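Local coordinates for protein acyl-coenzyme A oxidase 3 (Yarrowia lipolytica, PDB 5YS9) that oxidises acyl-CoA substrates to (2E)-enoyl-CoA in peroxisomal fatty acid beta-oxidation, using FAD and passing the electrons to oxygen to give hydrogen peroxide, at residues K252-D257 against Q443-W448; D312-S317 against A360-M365; T418-I423 against D447-C452; G437-G442 against A646-Y651. One frame throughout, in Å; residues are numbered along the deposited sequence.

Contact 1: K252-D257 against Q443-W448; sequences KKMGRD and QAYADW
The loop 252-257, between strands 245-249 and 262-272, lies against helix 441-448, closest where the CA atoms of G255 and D447 stand 4.4 Å apart. At G255 a side chain would run into the carbonyl of A446, so only glycine fits. D447, with CG anti to its carbonyl carbon (chi1 -69°), sends OD1 back to the loop, where the backbone N of R256 meets it at 2.6 Å from above the carboxylate plane. The R256 side chain, bent at chi3, brings NE to donate to the main-chain O of D447 at 2.7 Å; NH2 adds a weak bond to the same oxygen. The guanidinium grips a carbonyl, not the carboxylate, and NH1 has a weak bond to M116 O. An alanine in place of R256 would remove both guanidinium bonds and would probably leave the D447 carbonyl poorly satisfied. On the apolar side, M254 lays CG 4.0 Å from A446 CB, its extended chain taking CE toward the Y445 ring, whose OH bonds D424 of the second subunit. Loop and helix join the beta middle domain to the C-alpha1 helical domain of the acyl-CoA dehydrogenase/oxidase fold, with the R256 side chain about 6 Å from the bound FAD.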
# COMPACT_ATOMS: atom_id res chain seq x y z
N LYS A 252 19.13 -4.01 -3.82
CA LYS A 252 17.88 -4.26 -3.13
C LYS A 252 16.72 -3.51 -3.75
O LYS A 252 16.79 -2.32 -3.98
CB LYS A 252 18.02 -3.87 -1.65
CG LYS A 252 16.82 -4.15 -0.79
CD LYS A 252 16.78 -5.60 -0.39
CE LYS A 252 15.63 -5.88 0.54
NZ LYS A 252 14.33 -5.88 -0.15
N LYS A 253 15.64 -4.23 -3.97
CA LYS A 253 14.36 -3.66 -4.40
C LYS A 253 13.28 -3.78 -3.32
O LYS A 253 13.40 -4.56 -2.38
CB LYS A 253 13.89 -4.33 -5.67
CG LYS A 253 14.91 -4.26 -6.77
CD LYS A 253 14.35 -4.71 -8.09
CE LYS A 253 14.00 -6.17 -8.12
NZ LYS A 253 15.13 -7.13 -8.06
N MET A 254 12.23 -2.98 -3.44
CA MET A 254 11.09 -3.15 -2.56
C MET A 254 10.62 -4.63 -2.50
O MET A 254 10.24 -5.13 -1.42
CB MET A 254 9.96 -2.27 -3.04
CG MET A 254 8.63 -2.53 -2.35
SD MET A 254 7.66 -1.06 -2.64
CE MET A 254 6.13 -1.41 -1.74
N GLY A 255 10.67 -5.30 -3.65
CA GLY A 255 10.15 -6.63 -3.83
C GLY A 255 10.87 -7.33 -4.95
O GLY A 255 11.77 -6.77 -5.55
N ARG A 256 10.50 -8.57 -5.20
CA ARG A 256 10.98 -9.31 -6.36
C ARG A 256 12.48 -9.39 -6.41
O ARG A 256 13.10 -9.18 -7.43
CB ARG A 256 10.41 -8.73 -7.65
CG ARG A 256 8.96 -9.12 -7.89
CD ARG A 256 8.49 -8.76 -9.28
NE ARG A 256 7.09 -8.36 -9.29
CZ ARG A 256 6.14 -8.96 -9.98
NH1 ARG A 256 6.41 -10.00 -10.74
NH2 ARG A 256 4.90 -8.51 -9.93
N ASP A 257 13.07 -9.68 -5.27
CA ASP A 257 14.50 -9.74 -5.13
C ASP A 257 15.15 -10.89 -5.89
O ASP A 257 16.33 -10.88 -6.09
CB ASP A 257 14.91 -9.70 -3.67
CG ASP A 257 15.19 -8.30 -3.18
OD1 ASP A 257 15.73 -7.48 -3.93
OD2 ASP A 257 14.87 -8.01 -2.03
N GLN A 443 4.90 -9.63 1.58
CA GLN A 443 5.71 -10.01 0.42
C GLN A 443 4.91 -9.86 -0.92
O GLN A 443 5.38 -9.25 -1.93
CB GLN A 443 6.33 -11.41 0.55
CG GLN A 443 7.59 -11.58 -0.30
CD GLN A 443 8.69 -10.46 -0.10
OE1 GLN A 443 8.85 -9.58 -0.97
NE2 GLN A 443 9.45 -10.52 0.99
N ALA A 444 3.69 -10.36 -0.93
CA ALA A 444 2.84 -10.15 -2.08
C ALA A 444 2.66 -8.64 -2.43
O ALA A 444 2.73 -8.26 -3.58
CB ALA A 444 1.53 -10.81 -1.80
N TYR A 445 2.43 -7.79 -1.45
CA TYR A 445 2.24 -6.38 -1.76
C TYR A 445 3.48 -5.73 -2.37
O TYR A 445 3.41 -5.02 -3.35
CB TYR A 445 1.80 -5.63 -0.51
CG TYR A 445 1.45 -4.22 -0.79
CD1 TYR A 445 0.22 -3.87 -1.29
CD2 TYR A 445 2.37 -3.22 -0.60
CE1 TYR A 445 -0.09 -2.57 -1.57
CE2 TYR A 445 2.08 -1.91 -0.88
CZ TYR A 445 0.84 -1.60 -1.37
OH TYR A 445 0.54 -0.30 -1.66
N ALA A 446 4.62 -6.01 -1.78
CA ALA A 446 5.92 -5.56 -2.25
C ALA A 446 6.23 -6.10 -3.61
O ALA A 446 6.81 -5.40 -4.42
CB ALA A 446 7.02 -6.02 -1.29
N ASP A 447 5.96 -7.37 -3.86
CA ASP A 447 6.13 -7.94 -5.18
C ASP A 447 5.16 -7.42 -6.24
O ASP A 447 5.54 -7.21 -7.38
CB ASP A 447 6.07 -9.47 -5.12
CG ASP A 447 7.26 -10.08 -4.42
OD1 ASP A 447 8.22 -9.37 -4.13
OD2 ASP A 447 7.23 -11.27 -4.16
N TRP A 448 3.90 -7.26 -5.88
CA TRP A 448 2.88 -6.84 -6.84
C TRP A 448 3.06 -5.46 -7.43
O TRP A 448 2.78 -5.23 -8.58
CB TRP A 448 1.47 -6.98 -6.27
CG TRP A 448 0.43 -6.54 -7.27
CD1 TRP A 448 -0.20 -5.36 -7.30
CD2 TRP A 448 0.01 -7.25 -8.42
NE1 TRP A 448 -1.02 -5.29 -8.37
CE2 TRP A 448 -0.92 -6.45 -9.08
CE3 TRP A 448 0.30 -8.51 -8.94
CZ2 TRP A 448 -1.55 -6.85 -10.24
CZ3 TRP A 448 -0.33 -8.91 -10.08
CH2 TRP A 448 -1.24 -8.09 -10.72

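Contact 2: D312-S317 against A360-M365; sequences DSFFVS and AFTYAM
No hydrogen bond links helices 300-330 and 349-385 here; apolar and sulfur contacts do the work. M365, its chain extended beyond CG, reaches across so that SD lies 4.0 Å from S313 CB, with CE close to the same carbon, and SD also nears S317 OG. Its CB faces F314 CB at 4.4 Å. One turn along, S317 CB meets T362 CB at 3.8 Å, two small side chains that both point at the opposing helix. The segment axes come within 8.5 Å at 145° between their directions, a roughly antiparallel crossing in the alpha-helical domain that follows the beta domain in acyl-CoA oxidases.

The aromatic contact is of another kind. F314, with CG anti to the backbone N (chi1 163°), turns its ring so that the edge, at CD1, meets the main-chain O of T362 at 3.4 Å; T362 OG1 lies near CD1 and CE1. An alanine at F314 would remove this ring edge and would probably loosen the packing on T362 and on H46 of helix 38-46.

The serine hydroxyls turn back to their own helix. S317 OG donates to S313 O at 2.8 Å, in the carbonyl plane, and that oxygen also takes the S317 N-H; S313 OG is bonded to M309 O. S317 also packs on C419 and I422 of helix 391-428.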
# COMPACT_ATOMS: atom_id res chain seq x y z
N ASP A 312 -3.57 -11.44 -14.44
CA ASP A 312 -2.68 -11.50 -13.27
C ASP A 312 -3.33 -10.83 -12.06
O ASP A 312 -3.14 -11.29 -10.94
CB ASP A 312 -1.31 -10.79 -13.51
CG ASP A 312 -0.39 -11.54 -14.47
OD1 ASP A 312 -0.66 -12.72 -14.74
OD2 ASP A 312 0.62 -10.95 -14.98
N SER A 313 -4.04 -9.72 -12.27
CA SER A 313 -4.67 -9.02 -11.17
C SER A 313 -5.71 -9.94 -10.52
O SER A 313 -5.88 -9.97 -9.25
CB SER A 313 -5.28 -7.68 -11.61
OG SER A 313 -4.28 -6.78 -12.06
N PHE A 314 -6.38 -10.71 -11.36
CA PHE A 314 -7.30 -11.71 -10.87
C PHE A 314 -6.58 -12.80 -10.09
O PHE A 314 -6.93 -13.10 -8.93
CB PHE A 314 -8.10 -12.34 -12.02
CG PHE A 314 -8.74 -13.64 -11.64
CD1 PHE A 314 -9.83 -13.64 -10.80
CD2 PHE A 314 -8.19 -14.85 -12.05
CE1 PHE A 314 -10.44 -14.83 -10.42
CE2 PHE A 314 -8.78 -16.06 -11.67
CZ PHE A 314 -9.91 -16.04 -10.86
N PHE A 315 -5.62 -13.42 -10.77
CA PHE A 315 -4.87 -14.51 -10.22
C PHE A 315 -4.25 -14.24 -8.85
O PHE A 315 -4.22 -15.14 -8.03
CB PHE A 315 -3.80 -14.94 -11.22
CG PHE A 315 -4.33 -15.79 -12.34
CD1 PHE A 315 -4.99 -17.00 -12.07
CD2 PHE A 315 -4.18 -15.40 -13.67
CE1 PHE A 315 -5.45 -17.80 -13.10
CE2 PHE A 315 -4.66 -16.19 -14.72
CZ PHE A 315 -5.29 -17.38 -14.44
N VAL A 316 -3.74 -13.03 -8.61
CA VAL A 316 -3.21 -12.66 -7.30
C VAL A 316 -4.33 -12.32 -6.32
O VAL A 316 -4.30 -12.77 -5.20
CB VAL A 316 -2.17 -11.52 -7.37
CG1 VAL A 316 -1.66 -11.09 -5.97
CG2 VAL A 316 -0.99 -12.00 -8.17
N SER A 317 -5.28 -11.49 -6.73
CA SER A 317 -6.32 -11.03 -5.83
C SER A 317 -7.11 -12.15 -5.15
O SER A 317 -7.40 -12.04 -3.96
CB SER A 317 -7.30 -10.10 -6.54
OG SER A 317 -6.67 -8.87 -6.84
N ALA A 360 -16.27 -9.32 -5.20
CA ALA A 360 -16.98 -9.04 -6.43
C ALA A 360 -16.04 -8.44 -7.47
O ALA A 360 -16.07 -8.81 -8.62
CB ALA A 360 -18.15 -8.12 -6.16
N PHE A 361 -15.18 -7.54 -7.03
CA PHE A 361 -14.23 -6.88 -7.90
C PHE A 361 -13.28 -7.88 -8.53
O PHE A 361 -12.93 -7.75 -9.68
CB PHE A 361 -13.44 -5.86 -7.10
CG PHE A 361 -13.07 -4.64 -7.86
CD1 PHE A 361 -12.56 -4.73 -9.13
CD2 PHE A 361 -13.22 -3.40 -7.30
CE1 PHE A 361 -12.21 -3.61 -9.82
CE2 PHE A 361 -12.87 -2.27 -7.98
CZ PHE A 361 -12.37 -2.37 -9.24
N THR A 362 -12.81 -8.85 -7.76
CA THR A 362 -11.89 -9.83 -8.30
C THR A 362 -12.51 -10.70 -9.39
O THR A 362 -11.88 -10.94 -10.39
CB THR A 362 -11.05 -10.58 -7.24
OG1 THR A 362 -11.04 -11.98 -7.50
CG2 THR A 362 -11.52 -10.31 -5.86
N TYR A 363 -13.76 -11.10 -9.23
CA TYR A 363 -14.46 -11.85 -10.26
C TYR A 363 -14.57 -11.00 -11.51
O TYR A 363 -14.41 -11.48 -12.61
CB TYR A 363 -15.87 -12.20 -9.81
CG TYR A 363 -16.04 -13.53 -9.13
CD1 TYR A 363 -15.36 -13.83 -7.96
CD2 TYR A 363 -16.90 -14.48 -9.64
CE1 TYR A 363 -15.53 -15.04 -7.33
CE2 TYR A 363 -17.07 -15.69 -9.02
CZ TYR A 363 -16.38 -15.97 -7.87
OH TYR A 363 -16.55 -17.17 -7.25
N ALA A 364 -14.87 -9.72 -11.30
CA ALA A 364 -15.03 -8.75 -12.36
C ALA A 364 -13.76 -8.54 -13.16
O ALA A 364 -13.80 -8.37 -14.37
CB ALA A 364 -15.52 -7.43 -11.79
N MET A 365 -12.63 -8.52 -12.48
CA MET A 365 -11.36 -8.43 -13.15
C MET A 365 -11.25 -9.58 -14.15
O MET A 365 -10.98 -9.35 -15.32
CB MET A 365 -10.21 -8.47 -12.19
CG MET A 365 -9.89 -7.14 -11.50
SD MET A 365 -8.92 -7.48 -10.02
CE MET A 365 -8.43 -5.83 -9.76

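Contact 3: T418-I423 against D447-C452; sequences TCANII and DWVVQC. With FAD (flavin-adenine dinucleotide), chain C.
A cysteine sulfur sits squarely over an indole: C419 SG lies 3.6 Å from the centroid of the six-membered ring of W448, only 19° off the ring normal. This Cys sulfur-aromatic contact brings C419 SG to 3.4 Å from W448 CE2, with C419 CB 3.5 Å from W448 NE1. Both side chains extend toward each other, with SG of C419 and CG of W448 each anti to its own backbone N (chi1 177° and 180°). On the opposite face of the indole lies Q451 CG, offset toward the rim, so the ring is sandwiched between a sulfur and an aliphatic methylene. Its NE1 is held by T416 O, one turn before A420 on helix 391-428, which probably limits how far the indole can swing.

The segments belong to the C-alpha1 helical domain of the acyl-CoA oxidase fold: 418-423 is part of the long helix 391-428, and 447-452 runs from helix 441-448 into the chain that lines the flavin pocket. Around the pyrrole side, I423 CD1 packs 3.8 Å from W448 CB, while A420 CB approaches W448 CD1 at 3.9 Å. The same methyl reaches V449 CG2 more loosely, at 4.3 Å.

V450 turns the other way. Its CG2, anti to the backbone N, touches the C8M methyl of the FAD isoalloxazine at 3.2 Å, while CG1 takes the crowded position between N and carbonyl carbon. A single residue, V449, separates V450 from W448, and Y435 of the second subunit also packs on V450.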
# COMPACT_ATOMS: atom_id res chain seq x y z
N THR A 418 -6.11 -1.85 -8.32
CA THR A 418 -7.10 -2.51 -7.53
C THR A 418 -6.54 -3.77 -6.84
O THR A 418 -6.80 -3.96 -5.66
CB THR A 418 -8.35 -2.84 -8.36
OG1 THR A 418 -9.01 -1.61 -8.68
CG2 THR A 418 -9.33 -3.67 -7.54
N CYS A 419 -5.74 -4.57 -7.56
CA CYS A 419 -5.10 -5.72 -6.97
C CYS A 419 -4.24 -5.31 -5.76
O CYS A 419 -4.27 -5.96 -4.73
CB CYS A 419 -4.29 -6.55 -8.02
SG CYS A 419 -3.39 -7.98 -7.30
N ALA A 420 -3.49 -4.22 -5.92
CA ALA A 420 -2.71 -3.66 -4.82
C ALA A 420 -3.61 -3.32 -3.66
O ALA A 420 -3.31 -3.67 -2.53
CB ALA A 420 -1.88 -2.45 -5.27
N ASN A 421 -4.72 -2.65 -3.92
CA ASN A 421 -5.58 -2.22 -2.83
C ASN A 421 -6.16 -3.41 -2.07
O ASN A 421 -6.42 -3.31 -0.88
CB ASN A 421 -6.72 -1.33 -3.35
CG ASN A 421 -6.22 -0.06 -4.01
OD1 ASN A 421 -5.14 0.43 -3.67
ND2 ASN A 421 -7.00 0.47 -4.95
N ILE A 422 -6.43 -4.50 -2.79
CA ILE A 422 -7.07 -5.68 -2.24
C ILE A 422 -6.10 -6.41 -1.32
O ILE A 422 -6.44 -6.82 -0.20
CB ILE A 422 -7.56 -6.66 -3.35
CG1 ILE A 422 -8.79 -6.08 -4.09
CG2 ILE A 422 -7.90 -8.04 -2.75
CD1 ILE A 422 -9.24 -6.91 -5.28
N ILE A 423 -4.88 -6.60 -1.82
CA ILE A 423 -3.82 -7.15 -1.00
C ILE A 423 -3.74 -6.33 0.30
O ILE A 423 -3.79 -6.90 1.40
CB ILE A 423 -2.45 -7.17 -1.71
CG1 ILE A 423 -2.46 -8.11 -2.94
CG2 ILE A 423 -1.36 -7.66 -0.76
CD1 ILE A 423 -1.34 -7.82 -3.93
N ASP A 447 5.96 -7.37 -3.86
CA ASP A 447 6.13 -7.94 -5.18
C ASP A 447 5.16 -7.42 -6.24
O ASP A 447 5.54 -7.21 -7.38
CB ASP A 447 6.07 -9.47 -5.12
CG ASP A 447 7.26 -10.08 -4.42
OD1 ASP A 447 8.22 -9.37 -4.13
OD2 ASP A 447 7.23 -11.27 -4.16
N TRP A 448 3.90 -7.26 -5.88
CA TRP A 448 2.88 -6.84 -6.84
C TRP A 448 3.06 -5.46 -7.43
O TRP A 448 2.78 -5.23 -8.58
CB TRP A 448 1.47 -6.98 -6.27
CG TRP A 448 0.43 -6.54 -7.27
CD1 TRP A 448 -0.20 -5.36 -7.30
CD2 TRP A 448 0.01 -7.25 -8.42
NE1 TRP A 448 -1.02 -5.29 -8.37
CE2 TRP A 448 -0.92 -6.45 -9.08
CE3 TRP A 448 0.30 -8.51 -8.94
CZ2 TRP A 448 -1.55 -6.85 -10.24
CZ3 TRP A 448 -0.33 -8.91 -10.08
CH2 TRP A 448 -1.24 -8.09 -10.72
N VAL A 449 3.48 -4.53 -6.60
CA VAL A 449 3.31 -3.12 -6.81
C VAL A 449 4.00 -2.58 -8.07
O VAL A 449 3.56 -1.61 -8.65
CB VAL A 449 3.62 -2.38 -5.50
CG1 VAL A 449 4.78 -1.43 -5.59
CG2 VAL A 449 2.37 -1.75 -4.93
N VAL A 450 5.07 -3.22 -8.49
CA VAL A 450 5.79 -2.81 -9.68
C VAL A 450 4.92 -2.89 -10.94
O VAL A 450 5.17 -2.19 -11.89
CB VAL A 450 7.13 -3.57 -9.84
CG1 VAL A 450 6.90 -5.07 -9.89
CG2 VAL A 450 7.88 -3.08 -11.05
N GLN A 451 3.89 -3.72 -10.91
CA GLN A 451 2.98 -3.91 -12.04
C GLN A 451 2.32 -2.59 -12.43
O GLN A 451 1.93 -2.40 -13.56
CB GLN A 451 1.88 -4.89 -11.66
CG GLN A 451 2.33 -6.32 -11.44
CD GLN A 451 2.06 -7.20 -12.62
OE1 GLN A 451 2.86 -7.30 -13.52
NE2 GLN A 451 0.92 -7.84 -12.63
N CYS A 452 2.12 -1.73 -11.46
CA CYS A 452 1.68 -0.37 -11.69
C CYS A 452 2.69 0.52 -12.41
O CYS A 452 2.30 1.50 -13.01
CB CYS A 452 1.19 0.27 -10.41
SG CYS A 452 -0.03 -0.73 -9.56
PA FAD C . 8.97 7.93 -15.73
O1A FAD C . 10.05 8.95 -15.73
O2A FAD C . 8.33 7.53 -17.00
O5B FAD C . 7.83 8.52 -14.82
C5B FAD C . 8.10 8.85 -13.46
C4B FAD C . 6.89 9.48 -12.80
O4B FAD C . 6.53 10.66 -13.50
C3B FAD C . 5.70 8.55 -12.88
O3B FAD C . 4.97 8.64 -11.67
C2B FAD C . 4.84 9.12 -13.96
O2B FAD C . 3.48 8.97 -13.60
C1B FAD C . 5.21 10.58 -14.01
N9A FAD C . 5.11 11.01 -15.42
C8A FAD C . 5.91 10.64 -16.44
N7A FAD C . 5.49 11.20 -17.59
C5A FAD C . 4.42 11.93 -17.31
C6A FAD C . 3.49 12.78 -18.07
N6A FAD C . 3.64 12.97 -19.40
N1A FAD C . 2.48 13.36 -17.40
C2A FAD C . 2.32 13.19 -16.08
N3A FAD C . 3.12 12.43 -15.34
C4A FAD C . 4.16 11.80 -15.89
N1 FAD C . 12.68 -1.95 -18.18
C2 FAD C . 13.20 -2.71 -19.15
O2 FAD C . 13.36 -2.23 -20.27
N3 FAD C . 13.55 -3.98 -18.97
C4 FAD C . 13.42 -4.58 -17.81
O4 FAD C . 13.76 -5.74 -17.68
C4X FAD C . 12.86 -3.82 -16.69
N5 FAD C . 12.70 -4.37 -15.50
C5X FAD C . 12.20 -3.65 -14.49
C6 FAD C . 12.07 -4.26 -13.27
C7 FAD C . 11.57 -3.56 -12.21
C7M FAD C . 11.43 -4.27 -10.89
C8 FAD C . 11.17 -2.15 -12.38
C8M FAD C . 10.61 -1.37 -11.23
C9 FAD C . 11.29 -1.54 -13.61
C9A FAD C . 11.80 -2.24 -14.68
N10 FAD C . 11.94 -1.64 -15.94
C10 FAD C . 12.49 -2.42 -16.95
C1' FAD C . 11.59 -0.24 -16.17
C2' FAD C . 10.11 0.09 -16.25
O2' FAD C . 9.62 -0.41 -17.49
C3' FAD C . 9.95 1.61 -16.18
O3' FAD C . 10.34 1.99 -14.88
C4' FAD C . 8.56 2.20 -16.42
O4' FAD C . 7.97 1.74 -17.63
C5' FAD C . 8.65 3.70 -16.58
O5' FAD C . 9.07 4.28 -15.37
P FAD C . 10.19 5.39 -15.32
O1P FAD C . 11.13 5.00 -14.24
O2P FAD C . 10.68 5.63 -16.70
O3P FAD C . 9.39 6.67 -14.84

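Contact 4: G437-G442 against A646-Y651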
# COMPACT_ATOMS: atom_id res chain seq x y z
N GLY A 437 4.58 -12.15 8.29
CA GLY A 437 5.14 -12.52 6.99
C GLY A 437 4.58 -13.84 6.40
O GLY A 437 4.48 -13.99 5.19
N TYR A 438 4.25 -14.79 7.26
CA TYR A 438 3.76 -16.13 6.81
C TYR A 438 2.36 -16.07 6.20
O TYR A 438 1.99 -16.95 5.45
CB TYR A 438 3.86 -17.18 7.97
CG TYR A 438 5.25 -17.20 8.53
CD1 TYR A 438 6.35 -17.52 7.70
CD2 TYR A 438 5.51 -16.79 9.85
CE1 TYR A 438 7.66 -17.45 8.18
CE2 TYR A 438 6.82 -16.74 10.33
CZ TYR A 438 7.87 -17.07 9.50
OH TYR A 438 9.15 -17.02 9.96
N ASN A 439 1.59 -15.04 6.50
CA ASN A 439 0.31 -14.90 5.86
C ASN A 439 0.37 -14.17 4.51
O ASN A 439 -0.65 -13.97 3.90
CB ASN A 439 -0.67 -14.31 6.83
CG ASN A 439 -0.97 -15.26 7.97
OD1 ASN A 439 -1.26 -16.43 7.72
ND2 ASN A 439 -0.85 -14.79 9.22
N GLY A 440 1.58 -13.80 4.04
CA GLY A 440 1.84 -13.46 2.65
C GLY A 440 1.58 -12.05 2.21
O GLY A 440 2.16 -11.59 1.22
N PHE A 441 0.72 -11.33 2.93
CA PHE A 441 0.38 -9.96 2.55
C PHE A 441 1.59 -9.07 2.26
O PHE A 441 1.63 -8.38 1.24
CB PHE A 441 -0.48 -9.31 3.62
CG PHE A 441 -1.76 -10.05 3.92
CD1 PHE A 441 -2.84 -9.99 3.05
CD2 PHE A 441 -1.90 -10.79 5.10
CE1 PHE A 441 -4.00 -10.67 3.32
CE2 PHE A 441 -3.08 -11.47 5.39
CZ PHE A 441 -4.12 -11.40 4.49
N GLY A 442 2.59 -9.08 3.13
CA GLY A 442 3.75 -8.16 3.07
C GLY A 442 4.52 -8.38 1.80
O GLY A 442 4.71 -7.44 0.99
N ALA A 646 -0.58 -19.38 3.15
CA ALA A 646 -0.78 -18.66 4.38
C ALA A 646 -1.56 -19.55 5.33
O ALA A 646 -2.58 -20.07 4.95
CB ALA A 646 -1.52 -17.37 4.12
N PRO A 647 -1.13 -19.68 6.57
CA PRO A 647 -1.79 -20.58 7.51
C PRO A 647 -3.23 -20.23 7.84
O PRO A 647 -4.04 -21.11 7.98
CB PRO A 647 -0.94 -20.46 8.77
CG PRO A 647 0.12 -19.49 8.48
CD PRO A 647 0.21 -19.31 7.01
N ILE A 648 -3.52 -18.96 7.99
CA ILE A 648 -4.86 -18.50 8.32
C ILE A 648 -5.85 -18.69 7.17
O ILE A 648 -7.04 -18.66 7.37
CB ILE A 648 -4.85 -17.07 8.88
CG1 ILE A 648 -4.37 -16.06 7.84
CG2 ILE A 648 -3.97 -16.99 10.12
CD1 ILE A 648 -4.49 -14.63 8.29
N GLY A 649 -5.33 -18.85 5.96
CA GLY A 649 -6.14 -19.09 4.78
C GLY A 649 -6.33 -20.52 4.29
O GLY A 649 -6.86 -20.72 3.22
N ASN A 650 -5.88 -21.51 5.04
CA ASN A 650 -6.01 -22.92 4.61
C ASN A 650 -7.47 -23.36 4.46
O ASN A 650 -8.40 -22.79 5.13
CB ASN A 650 -5.25 -23.88 5.53
CG ASN A 650 -3.74 -23.71 5.46
OD1 ASN A 650 -3.20 -23.19 4.48
ND2 ASN A 650 -3.06 -24.14 6.52
N TYR A 651 -7.68 -24.37 3.64
CA TYR A 651 -9.01 -24.81 3.27
C TYR A 651 -9.84 -25.27 4.46
O TYR A 651 -11.00 -24.93 4.57
CB TYR A 651 -8.88 -25.96 2.28
CG TYR A 651 -10.18 -26.50 1.79
CD1 TYR A 651 -10.79 -25.98 0.68
CD2 TYR A 651 -10.81 -27.53 2.45
CE1 TYR A 651 -11.98 -26.47 0.23
CE2 TYR A 651 -12.01 -28.01 2.01
CZ TYR A 651 -12.59 -27.47 0.89
OH TYR A 651 -13.78 -27.95 0.43
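N439 points its amide into residues 646-648, crossing I648 at about a right angle and P647 obliquely. With CG anti to its carbonyl carbon (chi1 -67°), it directs OD1 at the start of the turn formed by these residues. The backbone N of I648 meets N439 OD1 in a long, weak hydrogen bond of 3.4 Å that is nearly straight, at 172°. P647 CD comes within 3.3 Å of N439 OD1, and I648 CG1 within 3.1 Å of it. I648 holds CG1 in the crowded position between N and carbonyl carbon (chi1 64°), which carries CD1 along the N439 amide. The far end of that amide is anchored separately, ND2 bonding H433 O.

The site joins the short 3-10 turn 437-439, just before helix 441-448 with G440 as its N-cap, to the loop between helices 641-644 and 655-666 of the C-terminal helical region. A646 meets the backbone of 438-439: its CA-H points at Y438 O over 3.4 Å, and its CB lies 3.5 Å from N439 O. The Y438 side chain meets P647 CD only through CB; its ring leads away, its OH bonding D75 and K252 of the second subunit.

Overall arrangement
Contacts 2 and 3 are wholly buried in the helical domain and rest on apolar and sulfur packing without a hydrogen bond between segments; they touch directly, S317 OG against C419 SG. Contact 1 is only partly buried, lies at the junction with the beta domain and is the one held mainly by hydrogen bonds, two of them short. Contact 4, also buried but about 20 Å from the chain centre, has a single weak bond. Helix 441-448 threads contacts 1, 3 and 4, all near the second subunit, whereas contact 2 meets no other chain. W448 is shared by contacts 1 and 3 and reaches S313 and V316 of contact 2; contact 4 touches contact 3 through F441 on I423.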